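Local atomic coordinates of acetyltransferase-like, GNAT family (Bacteroides thetaiotaomicron, PDB entry 3EY5), a protein that probably transfers an acetyl group from acetyl-coenzyme A to an amino group of its substrate, as a member of the GNAT family of N-acetyltransferases. Residues 120-123 against 124-128; 157-161 against 162-166; 28-31 against 32-35; 83-87 against 88-92. One frame throughout, in Å; residues are numbered along the deposited sequence.

Contact 4 holds the turn and first residues of helix 90-101, which together carry the GNAT coenzyme A-binding signature. Contact 1, at the end of helix 116-127, packs directly on contact 4: His128 NE2 lies 3.8 Å from Lys92 CB, and Phe124 CZ 3.9 Å from Gly91 C. A sulfate, probably from the crystallisation liquor, sits on contact 1. Contact 3, in the loop between helices 15-28 and 37-46, comes within about 5 Å of contact 4 (nearest atoms) without touching it. Contact 2 starts helix 161-176 on the opposite side of the chain's centre from contact 3, their nearest atoms about 17 Å apart, and its nearest atoms lie about 8 Å from contact 1.

Contact 1: residues 120-123 against 124-128. With SO4 (sulfate ion), chain B.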
# COMPACT_ATOMS: atom_id res chain seq x y z
N ARG A 120 14.55 -8.17 4.92
CA ARG A 120 13.70 -8.32 6.10
C ARG A 120 12.20 -8.06 5.82
O ARG A 120 11.33 -8.78 6.36
CB ARG A 120 14.19 -7.41 7.24
CG ARG A 120 14.98 -8.15 8.32
CD ARG A 120 16.49 -7.98 8.19
NE ARG A 120 17.09 -8.90 7.23
CZ ARG A 120 18.39 -9.19 7.18
NH1 ARG A 120 18.84 -10.04 6.27
NH2 ARG A 120 19.24 -8.65 8.06
N ARG A 121 11.91 -7.05 5.00
CA ARG A 121 10.51 -6.71 4.65
C ARG A 121 9.89 -7.90 3.92
O ARG A 121 8.79 -8.27 4.19
CB ARG A 121 10.40 -5.49 3.72
CG ARG A 121 10.99 -4.14 4.15
CD ARG A 121 10.73 -3.76 5.61
NE ARG A 121 9.49 -3.03 5.84
CZ ARG A 121 9.42 -1.83 6.43
NH1 ARG A 121 10.53 -1.22 6.85
NH2 ARG A 121 8.24 -1.24 6.62
N ILE A 122 10.63 -8.49 2.98
CA ILE A 122 10.10 -9.62 2.23
C ILE A 122 9.83 -10.81 3.16
O ILE A 122 8.74 -11.39 3.12
CB ILE A 122 10.99 -9.97 1.02
CG1 ILE A 122 10.73 -8.92 -0.06
CG2 ILE A 122 10.64 -11.33 0.45
CD1 ILE A 122 11.84 -8.72 -0.97
N ASN A 123 10.78 -11.15 4.04
CA ASN A 123 10.50 -12.23 4.99
C ASN A 123 9.36 -11.90 5.97
O ASN A 123 8.56 -12.79 6.32
CB ASN A 123 11.77 -12.71 5.73
CG ASN A 123 12.79 -13.32 4.75
OD1 ASN A 123 12.45 -14.22 4.00
ND2 ASN A 123 14.00 -12.84 4.77
N PHE A 124 9.26 -10.65 6.38
CA PHE A 124 8.12 -10.26 7.17
C PHE A 124 6.80 -10.57 6.40
O PHE A 124 5.91 -11.25 6.90
CB PHE A 124 8.20 -8.80 7.57
CG PHE A 124 6.95 -8.27 8.13
CD1 PHE A 124 6.64 -8.45 9.46
CD2 PHE A 124 6.05 -7.59 7.32
CE1 PHE A 124 5.45 -7.95 9.99
CE2 PHE A 124 4.85 -7.08 7.84
CZ PHE A 124 4.55 -7.26 9.17
N TYR A 125 6.70 -10.14 5.15
CA TYR A 125 5.46 -10.38 4.43
C TYR A 125 5.21 -11.87 4.15
O TYR A 125 4.04 -12.32 4.19
CB TYR A 125 5.40 -9.57 3.15
CG TYR A 125 5.12 -8.09 3.39
CD1 TYR A 125 3.88 -7.68 3.88
CD2 TYR A 125 6.08 -7.11 3.12
CE1 TYR A 125 3.60 -6.37 4.10
CE2 TYR A 125 5.79 -5.75 3.33
CZ TYR A 125 4.56 -5.40 3.82
OH TYR A 125 4.23 -4.08 4.05
N GLN A 126 6.29 -12.62 3.89
CA GLN A 126 6.19 -14.03 3.61
C GLN A 126 5.76 -14.81 4.86
O GLN A 126 4.96 -15.74 4.77
CB GLN A 126 7.54 -14.59 3.12
CG GLN A 126 7.86 -14.29 1.65
CD GLN A 126 9.17 -14.93 1.27
OE1 GLN A 126 9.99 -15.22 2.13
NE2 GLN A 126 9.35 -15.21 -0.01
N ARG A 127 6.33 -14.44 6.02
CA ARG A 127 5.85 -14.97 7.28
C ARG A 127 4.37 -14.75 7.46
O ARG A 127 3.71 -15.55 8.12
CB ARG A 127 6.57 -14.34 8.46
CG ARG A 127 7.92 -14.97 8.69
CD ARG A 127 8.48 -14.64 10.05
NE ARG A 127 8.49 -13.21 10.41
CZ ARG A 127 9.40 -12.31 10.00
NH1 ARG A 127 10.38 -12.64 9.19
NH2 ARG A 127 9.33 -11.06 10.43
N HIS A 128 3.83 -13.68 6.89
CA HIS A 128 2.43 -13.42 7.12
C HIS A 128 1.58 -13.71 5.91
O HIS A 128 0.53 -13.08 5.71
CB HIS A 128 2.20 -12.03 7.72
CG HIS A 128 2.85 -11.86 9.06
ND1 HIS A 128 4.08 -11.25 9.21
CD2 HIS A 128 2.47 -12.26 10.29
CE1 HIS A 128 4.42 -11.27 10.49
NE2 HIS A 128 3.46 -11.88 11.16
S SO4 B . 6.66 -11.25 13.12
O1 SO4 B . 7.30 -10.04 12.59
O2 SO4 B . 6.67 -12.37 12.18
O3 SO4 B . 5.25 -10.90 13.36
O4 SO4 B . 7.31 -11.67 14.37
O HOH W 1 12.00 -10.31 8.66
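The last turns of helix 116-127 bring Asn123 and Arg127 together, with Arg127 N donating to Asn123 O at 2.8 Å. Arg127 then folds back over that same carbonyl. Bent at chi3 (-51°), its chain lays one guanidinium face over Asn123 O and Phe124 CA, while the edge of the group does the polar work. From that edge Arg127 NE points almost straight at sulfate O2 (2.7 Å, 172°) and NH2 reaches O1 of the same ion. Arg127 NH1 gives a hydrogen bond to a water that donates to Arg120 O. In the GNAT fold this helix packs against the central sheet: Ile122 and Tyr125 rest on Val110 and Met154, and Phe124 leans on Leu95 of helix 90-101. His128, where the chain leaves helical angles, turns its ring back so that ND1 bonds Phe124 O at 2.9 Å, somewhat bent (146°), above the rim of the Phe124 ring. Replaced by alanine, His128 would probably leave Phe124 O with only a weak backbone bond from this position and open a gap beside the Phe124 ring face. His128 NE2, at the ring edge, lies 3.0 Å from sulfate O3.

Contact 2: residues 157-161 against 162-166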
# COMPACT_ATOMS: atom_id res chain seq x y z
N GLY A 157 -3.32 -14.57 -1.41
CA GLY A 157 -4.54 -15.08 -2.03
C GLY A 157 -4.29 -15.86 -3.32
O GLY A 157 -3.15 -16.05 -3.72
N ASN A 158 -5.36 -16.29 -3.98
CA ASN A 158 -5.26 -17.20 -5.13
C ASN A 158 -5.09 -16.38 -6.41
O ASN A 158 -6.07 -16.04 -7.10
CB ASN A 158 -6.47 -18.18 -5.16
CG ASN A 158 -6.65 -18.94 -6.52
OD1 ASN A 158 -7.77 -19.03 -7.05
ND2 ASN A 158 -5.56 -19.52 -7.04
N LEU A 159 -3.85 -15.99 -6.66
CA LEU A 159 -3.44 -15.44 -7.97
C LEU A 159 -2.13 -16.16 -8.33
O LEU A 159 -1.29 -16.36 -7.48
CB LEU A 159 -3.25 -13.92 -7.92
CG LEU A 159 -4.48 -13.01 -7.71
CD1 LEU A 159 -4.09 -11.61 -7.29
CD2 LEU A 159 -5.38 -12.91 -8.94
N ASP A 160 -2.00 -16.61 -9.56
CA ASP A 160 -0.75 -17.25 -9.95
C ASP A 160 0.05 -16.31 -10.88
O ASP A 160 -0.47 -15.72 -11.86
CB ASP A 160 -0.97 -18.68 -10.50
CG ASP A 160 -1.35 -19.71 -9.39
OD1 ASP A 160 -1.51 -19.31 -8.21
OD2 ASP A 160 -1.49 -20.92 -9.69
N ALA A 161 1.32 -16.14 -10.51
CA ALA A 161 2.19 -15.17 -11.16
C ALA A 161 2.22 -15.43 -12.66
O ALA A 161 2.14 -14.50 -13.47
CB ALA A 161 3.60 -15.28 -10.58
N GLU A 162 2.29 -16.71 -13.00
CA GLU A 162 2.43 -17.13 -14.38
C GLU A 162 1.25 -16.61 -15.18
O GLU A 162 1.42 -15.98 -16.20
CB GLU A 162 2.54 -18.66 -14.44
CG GLU A 162 3.84 -19.25 -13.88
CD GLU A 162 3.93 -19.29 -12.34
OE1 GLU A 162 3.26 -18.49 -11.65
OE2 GLU A 162 4.71 -20.13 -11.82
N LYS A 163 0.04 -16.83 -14.68
CA LYS A 163 -1.20 -16.41 -15.38
C LYS A 163 -1.68 -14.98 -15.18
O LYS A 163 -2.31 -14.42 -16.08
CB LYS A 163 -2.36 -17.34 -15.02
CG LYS A 163 -2.10 -18.78 -15.39
CD LYS A 163 -1.02 -19.35 -14.48
CE LYS A 163 -0.48 -20.71 -14.93
NZ LYS A 163 0.69 -21.09 -14.05
N ASP A 164 -1.43 -14.40 -14.02
CA ASP A 164 -2.10 -13.14 -13.64
C ASP A 164 -1.22 -11.87 -13.68
O ASP A 164 -1.74 -10.76 -13.83
CB ASP A 164 -2.75 -13.30 -12.24
CG ASP A 164 -3.76 -14.45 -12.18
OD1 ASP A 164 -4.77 -14.39 -12.90
OD2 ASP A 164 -3.56 -15.41 -11.40
N TYR A 165 0.09 -12.06 -13.59
CA TYR A 165 1.04 -10.96 -13.43
C TYR A 165 0.93 -9.84 -14.49
O TYR A 165 0.95 -8.65 -14.16
CB TYR A 165 2.48 -11.47 -13.40
CG TYR A 165 3.46 -10.33 -13.55
CD1 TYR A 165 4.15 -10.12 -14.74
CD2 TYR A 165 3.67 -9.44 -12.50
CE1 TYR A 165 5.05 -9.04 -14.88
CE2 TYR A 165 4.55 -8.36 -12.62
CZ TYR A 165 5.24 -8.17 -13.80
OH TYR A 165 6.10 -7.10 -13.90
N GLU A 166 0.81 -10.25 -15.76
CA GLU A 166 0.81 -9.31 -16.87
C GLU A 166 -0.44 -8.44 -16.82
O GLU A 166 -0.36 -7.22 -17.03
CB GLU A 166 0.94 -10.05 -18.21
CG GLU A 166 2.32 -10.66 -18.40
CD GLU A 166 3.47 -9.62 -18.35
OE1 GLU A 166 4.66 -10.04 -18.32
OE2 GLU A 166 3.20 -8.40 -18.34
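Asp164 sets CG beside its own backbone N and opposite its carbonyl carbon (chi1 -58°), a turn that carries OD2 back to Asp160 at the start of helix 161-176. There Asp164 OD2 accepts the N-H of Asp160 at 2.7 Å (145°) through its anti lone pair, the one facing away from OD1. The backbone answers in the other direction: Asp164 N donates to Asp160 O, also at 2.7 Å and nearly straight on from the carbonyl. Asp160 is the N-cap residue, yet its own carboxylate makes no capping bond. Leu159 crosses the Asp164 side chain at about a right angle, with Leu159 CD2 3.9 Å from Asp164 CG, and leans on Phe73, Pro105 and Trp133. Next, Tyr165 N bonds Ala161 O at 3.2 Å, and Tyr165 CB presses on that oxygen at 3.0 Å before the ring swings away to Trp133 and Lys135. With an alanine in place of Asp164, the N-H of Asp160 would probably lose its carboxylate mate and the approach to the helix would be freer to shift. A negative carboxylate would probably be stabilised by the helix end, which may offset the closeness of Asp164 OD2 to Asp160 O, 3.1 Å away.

Contact 3: residues 28-31 against 32-35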
# COMPACT_ATOMS: atom_id res chain seq x y z
N SER A 28 6.94 9.05 6.56
CA SER A 28 7.25 7.66 6.30
C SER A 28 7.93 7.41 4.94
O SER A 28 8.67 6.44 4.80
CB SER A 28 5.99 6.78 6.38
OG SER A 28 5.47 6.77 7.68
N PHE A 29 7.67 8.24 3.94
CA PHE A 29 8.13 7.93 2.59
C PHE A 29 8.88 9.14 2.04
O PHE A 29 8.62 10.28 2.46
CB PHE A 29 6.96 7.52 1.68
CG PHE A 29 6.21 6.28 2.17
CD1 PHE A 29 6.69 4.99 1.90
CD2 PHE A 29 5.03 6.40 2.89
CE1 PHE A 29 6.00 3.84 2.36
CE2 PHE A 29 4.33 5.27 3.36
CZ PHE A 29 4.81 3.99 3.09
N PRO A 30 9.85 8.91 1.13
CA PRO A 30 10.43 10.09 0.49
C PRO A 30 9.39 10.72 -0.44
O PRO A 30 8.52 10.01 -0.94
CB PRO A 30 11.63 9.52 -0.29
CG PRO A 30 11.94 8.24 0.44
CD PRO A 30 10.58 7.68 0.79
N PRO A 31 9.45 12.06 -0.62
CA PRO A 31 8.49 12.81 -1.44
C PRO A 31 8.27 12.22 -2.83
O PRO A 31 7.14 12.32 -3.39
CB PRO A 31 9.12 14.22 -1.54
CG PRO A 31 10.50 14.13 -0.86
CD PRO A 31 10.43 12.95 0.06
N GLU A 32 9.30 11.59 -3.40
CA GLU A 32 9.20 10.98 -4.75
C GLU A 32 8.39 9.71 -4.71
O GLU A 32 8.11 9.14 -5.75
CB GLU A 32 10.57 10.65 -5.35
CG GLU A 32 11.56 11.81 -5.48
CD GLU A 32 12.43 11.98 -4.22
OE1 GLU A 32 12.12 11.35 -3.17
OE2 GLU A 32 13.43 12.73 -4.29
N GLU A 33 8.04 9.24 -3.51
CA GLU A 33 7.32 7.97 -3.36
C GLU A 33 5.85 8.06 -3.03
O GLU A 33 5.22 7.07 -2.66
CB GLU A 33 8.00 7.07 -2.35
CG GLU A 33 9.21 6.42 -2.95
CD GLU A 33 9.91 5.51 -1.97
OE1 GLU A 33 9.30 4.52 -1.48
OE2 GLU A 33 11.09 5.81 -1.71
N TYR A 34 5.28 9.24 -3.19
CA TYR A 34 3.81 9.31 -3.14
C TYR A 34 3.40 10.43 -4.03
O TYR A 34 4.20 11.26 -4.39
CB TYR A 34 3.28 9.49 -1.70
CG TYR A 34 3.99 10.59 -0.94
CD1 TYR A 34 3.54 11.91 -1.00
CD2 TYR A 34 5.14 10.31 -0.19
CE1 TYR A 34 4.22 12.93 -0.32
CE2 TYR A 34 5.82 11.33 0.49
CZ TYR A 34 5.35 12.62 0.42
OH TYR A 34 6.02 13.60 1.09
N ARG A 35 2.13 10.48 -4.39
CA ARG A 35 1.73 11.53 -5.30
C ARG A 35 1.71 12.89 -4.61
O ARG A 35 1.75 12.98 -3.39
CB ARG A 35 0.41 11.19 -5.98
CG ARG A 35 -0.72 10.83 -5.04
CD ARG A 35 -1.91 10.34 -5.87
NE ARG A 35 -1.94 8.88 -6.08
CZ ARG A 35 -1.77 8.28 -7.26
NH1 ARG A 35 -1.51 9.00 -8.34
NH2 ARG A 35 -1.83 6.96 -7.35
O HOH W 2 8.47 13.13 2.39
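Phe29, the first residue to leave helix 15-28, meets Tyr34 with CB, which packs 3.8 Å from Tyr34 CD2 while the phenyl ring leads away from the turn. Its carbonyl oxygen lies in plane at the edge of the tyrosine ring. There a water joins the two residues, donating to Phe29 O at 2.9 Å and hydrogen-bonded to Tyr34 OH at 2.8 Å. Next, Pro30 closes a tight turn: its O takes the N-H of Glu33 at 2.7 Å (155°), the donor standing well above the carbonyl plane. The same Pro30 oxygen approaches Tyr34 CE2 obliquely at 3.3 Å. Around the Pro30 ring gather two carboxylates, Glu33 OE2 against Pro30 CD at 3.2 Å and Glu32 OE1 against Pro30 CB at 3.4 Å. Pro31 and Glu32 are the middle residues of the turn, with Pro31 O standing over the centre of the Tyr34 ring and Pro31 CA near the hydroxyl. Tyr34 reaches this place because CG sits between its backbone N and carbonyl carbon (chi1 49°), which folds the ring back across the turn. That ring packs on Leu25 and Val26 of helix 15-28 and on His78 of strand 74-81. His78 also meets the Phe29 ring and donates from NE2 to Glu33 O, so the turn between helices 15-28 and 37-46 is pinned to the sheet by the same strand.

Contact 4: residues 83-87 against 88-92; sequences PALRN and GGYGK
Apolar packing comes first: Leu85 covers one face of the Tyr90 ring in a CH-pi contact. Leu85 CD2 stands 4.2 Å from the Tyr90 ring centroid and only 4° off the normal, squarely over the middle. Leu85 CB meets the ring nearer its rim, 4.0 Å from Tyr90 CD2. With chi1 at -72°, the Tyr90 ring swings away from its own carbonyl and turns a face to Leu85. Both side chains also rest on Ile62 of strand 60-69, which ties the pair to the sheet.

The polar link is slight. Leu85 to Gly88 form a type II beta turn, closed by a weak hydrogen bond from Gly88 N to Leu85 O at 3.3 Å, strongly bent at 128°.

Backbone shape makes up the rest. Asn87 takes positive phi at the third place of the turn, its side chain directed away. A CB on Gly88 would run into Leu85 O, and Gly89, the N-cap residue with phi 97°, holds angles at which a CB would press on the carbonyl before it. Gly89 and Gly91, together with Arg86, complete the Arg-x-x-Gly-x-Gly pattern of GNAT motif A, whose backbone N-H groups usually receive the coenzyme A pyrophosphate. With so slight a closure, the shape of this turn probably depends more on the CH-pi packing of Leu85 on Tyr90 and on the glycine backbone angles than on this one weak hydrogen bond.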
# COMPACT_ATOMS: atom_id res chain seq x y z
N PRO A 83 5.64 5.56 13.93
CA PRO A 83 6.97 5.08 14.33
C PRO A 83 7.23 5.13 15.85
O PRO A 83 8.10 4.42 16.34
CB PRO A 83 7.94 6.00 13.56
CG PRO A 83 7.14 7.20 13.18
CD PRO A 83 5.71 6.74 13.04
N ALA A 84 6.45 5.93 16.58
CA ALA A 84 6.48 5.90 18.05
C ALA A 84 6.07 4.52 18.58
O ALA A 84 6.59 4.04 19.59
CB ALA A 84 5.57 6.98 18.62
N LEU A 85 5.17 3.86 17.88
CA LEU A 85 4.74 2.53 18.28
C LEU A 85 5.71 1.42 17.87
O LEU A 85 5.32 0.26 17.77
CB LEU A 85 3.35 2.25 17.70
CG LEU A 85 2.08 2.90 18.25
CD1 LEU A 85 2.28 4.31 18.76
CD2 LEU A 85 1.07 2.89 17.13
N ARG A 86 6.98 1.76 17.65
CA ARG A 86 7.96 0.77 17.16
C ARG A 86 8.16 -0.45 18.07
O ARG A 86 8.01 -0.36 19.28
CB ARG A 86 9.31 1.42 16.89
CG ARG A 86 9.88 2.23 18.04
CD ARG A 86 10.84 3.21 17.45
NE ARG A 86 11.25 4.25 18.37
CZ ARG A 86 11.97 4.04 19.47
NH1 ARG A 86 12.33 2.81 19.82
NH2 ARG A 86 12.31 5.07 20.24
N ASN A 87 8.51 -1.58 17.44
CA ASN A 87 8.73 -2.85 18.15
C ASN A 87 7.59 -3.20 19.13
O ASN A 87 7.81 -3.87 20.12
CB ASN A 87 10.10 -2.85 18.87
CG ASN A 87 11.30 -2.85 17.90
OD1 ASN A 87 11.34 -3.62 16.93
ND2 ASN A 87 12.28 -2.01 18.17
N GLY A 88 6.37 -2.73 18.84
CA GLY A 88 5.20 -2.96 19.70
C GLY A 88 4.22 -4.05 19.23
O GLY A 88 3.27 -4.37 19.94
N GLY A 89 4.47 -4.63 18.05
CA GLY A 89 3.68 -5.76 17.52
C GLY A 89 2.58 -5.34 16.55
O GLY A 89 1.84 -6.17 16.04
N TYR A 90 2.49 -4.04 16.30
CA TYR A 90 1.40 -3.50 15.51
C TYR A 90 1.44 -3.89 14.02
O TYR A 90 0.38 -4.04 13.40
CB TYR A 90 1.31 -1.98 15.67
CG TYR A 90 0.80 -1.54 17.02
CD1 TYR A 90 -0.56 -1.32 17.24
CD2 TYR A 90 1.69 -1.34 18.08
CE1 TYR A 90 -1.02 -0.91 18.50
CE2 TYR A 90 1.26 -0.94 19.32
CZ TYR A 90 -0.10 -0.72 19.54
OH TYR A 90 -0.51 -0.33 20.80
N GLY A 91 2.65 -4.04 13.47
CA GLY A 91 2.84 -4.46 12.08
C GLY A 91 2.14 -5.77 11.82
O GLY A 91 1.30 -5.90 10.92
N LYS A 92 2.47 -6.76 12.64
CA LYS A 92 1.87 -8.07 12.58
C LYS A 92 0.36 -8.04 12.86
O LYS A 92 -0.43 -8.57 12.08
CB LYS A 92 2.61 -9.00 13.55
CG LYS A 92 1.75 -9.97 14.29
CD LYS A 92 2.24 -10.18 15.71
CE LYS A 92 3.39 -11.19 15.80
NZ LYS A 92 4.01 -11.34 17.18